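Local coordinates for Rho GTPase-activating protein 27 (Homo sapiens, PDB 3PP2) that probably converts Rho-type GTPases such as CDC42 and RAC1 to their inactive GDP-bound state and carries a pleckstrin homology domain, at residues R16-T19 / A20-G23. Residues are numbered along the deposited sequence; the frame is centred on the assembly and turned at random.
Sequences RTKT and ADKG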
ATOM      1  N   ARG A  16      -9.211  15.419  -0.049  1.00 16.47           N
ATOM      2  CA  ARG A  16      -8.516  16.671  -0.379  1.00 16.51           C
ATOM      3  C   ARG A  16      -9.176  17.860   0.254  1.00 17.19           C
ATOM      4  O   ARG A  16     -10.404  17.859   0.479  1.00 18.42           O
ATOM      5  CB  ARG A  16      -8.423  16.847  -1.902  1.00 17.05           C
ATOM      6  CG  ARG A  16      -9.654  17.361  -2.606  1.00 18.23           C
ATOM      7  CD  ARG A  16     -10.778  16.392  -2.539  1.00 19.20           C
ATOM      8  NE  ARG A  16     -11.939  16.762  -3.339  1.00 18.46           N
ATOM      9  CZ  ARG A  16     -12.793  17.698  -3.005  1.00 20.54           C
ATOM     10  NH1 ARG A  16     -13.859  17.934  -3.793  1.00 21.28           N
ATOM     11  NH2 ARG A  16     -12.612  18.383  -1.876  1.00 21.19           N
ATOM     12  N   THR A  17      -8.374  18.895   0.487  1.00 16.50           N
ATOM     13  CA  THR A  17      -8.884  20.196   0.867  1.00 16.75           C
ATOM     14  C   THR A  17      -8.034  21.264   0.194  1.00 16.07           C
ATOM     15  O   THR A  17      -6.813  21.115   0.079  1.00 17.89           O
ATOM     16  CB  THR A  17      -8.828  20.408   2.410  1.00 18.01           C
ATOM     17  OG1 THR A  17      -9.346  21.702   2.726  1.00 19.83           O
ATOM     18  CG2 THR A  17      -7.428  20.246   3.047  1.00 19.47           C
ATOM     19  N   LYS A  18      -8.667  22.358  -0.169  1.00 16.94           N
ATOM     20  CA  LYS A  18      -7.954  23.551  -0.558  1.00 17.12           C
ATOM     21  C   LYS A  18      -7.461  24.202   0.725  1.00 17.11           C
ATOM     22  O   LYS A  18      -8.114  24.108   1.791  1.00 19.53           O
ATOM     23  CB  LYS A  18      -8.872  24.496  -1.335  1.00 17.75           C
ATOM     24  CG  LYS A  18      -8.178  25.648  -2.004  1.00 18.97           C
ATOM     25  CD  LYS A  18      -9.141  26.379  -2.975  1.00 19.96           C
ATOM     26  CE  LYS A  18      -8.430  27.505  -3.705  1.00 21.62           C
ATOM     27  NZ  LYS A  18      -9.446  28.213  -4.563  1.00 21.81           N
ATOM     28  N   THR A  19      -6.244  24.747   0.663  1.00 17.73           N
ATOM     29  CA  THR A  19      -5.641  25.439   1.812  1.00 18.57           C
ATOM     30  C   THR A  19      -5.202  26.879   1.500  1.00 19.14           C
ATOM     31  O   THR A  19      -5.014  27.659   2.418  1.00 19.40           O
ATOM     32  CB  THR A  19      -4.434  24.667   2.347  1.00 19.42           C
ATOM     33  OG1 THR A  19      -3.554  24.380   1.250  1.00 19.90           O
ATOM     34  CG2 THR A  19      -4.891  23.372   3.014  1.00 20.74           C
ATOM     35  N   ALA A  20      -5.073  27.245   0.234  1.00 18.37           N
ATOM     36  CA  ALA A  20      -4.788  28.648  -0.135  1.00 18.95           C
ATOM     37  C   ALA A  20      -5.404  28.963  -1.477  1.00 19.12           C
ATOM     38  O   ALA A  20      -5.449  28.082  -2.372  1.00 18.94           O
ATOM     39  CB  ALA A  20      -3.309  28.911  -0.169  1.00 19.83           C
ATOM     40  N   ASP A  21      -5.951  30.193  -1.593  1.00 19.03           N
ATOM     41  CA  ASP A  21      -6.534  30.671  -2.827  1.00 19.45           C
ATOM     42  C   ASP A  21      -5.590  31.720  -3.358  1.00 19.79           C
ATOM     43  O   ASP A  21      -5.474  32.803  -2.790  1.00 19.89           O
ATOM     44  CB  ASP A  21      -7.914  31.276  -2.551  1.00 19.07           C
ATOM     45  CG  ASP A  21      -8.540  31.858  -3.780  1.00 20.95           C
ATOM     46  OD1 ASP A  21      -8.472  31.183  -4.837  1.00 24.81           O
ATOM     47  OD2 ASP A  21      -9.171  32.939  -3.662  1.00 23.96           O
ATOM     48  N   LYS A  22      -4.886  31.402  -4.432  1.00 20.58           N
ATOM     49  CA  LYS A  22      -3.994  32.378  -5.080  1.00 22.68           C
ATOM     50  C   LYS A  22      -3.019  33.026  -4.088  1.00 22.18           C
ATOM     51  O   LYS A  22      -2.781  34.252  -4.118  1.00 25.89           O
ATOM     52  CB  LYS A  22      -4.776  33.415  -5.862  1.00 23.44           C
ATOM     53  CG  LYS A  22      -5.599  32.790  -6.976  1.00 25.77           C
ATOM     54  CD  LYS A  22      -6.371  33.831  -7.749  1.00 30.96           C
ATOM     55  CE  LYS A  22      -7.137  33.181  -8.849  1.00 35.44           C
ATOM     56  NZ  LYS A  22      -6.265  32.285  -9.670  1.00 41.41           N
ATOM     57  N   GLY A  23      -2.452  32.193  -3.218  1.00 22.84           N
ATOM     58  CA  GLY A  23      -1.481  32.649  -2.275  1.00 23.30           C
ATOM     59  C   GLY A  23      -2.034  33.066  -0.915  1.00 23.61           C
ATOM     60  O   GLY A  23      -1.230  33.326   0.011  1.00 27.86           O
TER
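Lys18 and Asp21 meet along one unbroken run of chain, the end of strand 10-21, where Thr19 drops out of extended geometry (psi -17°) before Ala20 resumes it and Lys22 turns the chain over with both backbone angles positive. The kink brings Lys18 and Asp21, three residues apart, onto the same side of the strand. In Lys18, CG lies anti to the backbone N (chi1 -169°) and the chain is straight beyond it, which carries NZ alongside the Ala20-Asp21 peptide to the Asp21 carboxylate: CE lies 3.3 Å from Ala20 O, and NZ arrives at Asp21 OD1, 3.1 Å away. This is a hydrogen-bonded salt bridge, but the ammonium comes to OD1 from above the carboxylate, 49° out of its plane. With an alanine at Lys18, the Asp21 carboxylate would probably lose this countercharge, and Ala20 O the methylenes packed against it. On the other side of the strand, Thr17 OG1 bonds to Lys18 O at 2.9 Å, with the hydroxyl tilted from the carbonyl plane, and also takes the backbone N-H of His30. Arg16, further back, is tied by its guanidinium to Glu67 and Ser34. Past the bridge, Lys22 NZ forms a salt bridge with Asp97. Thr19 and Ala20 both face Glu100 on the antiparallel strand 100-104, which makes the kink a classic beta bulge; it leads into a type I' turn, with Lys22 and Gly23 at its centre, that joins strands 10-21 and 24-25 as a hairpin in the curved antiparallel sheet of a pleckstrin homology domain.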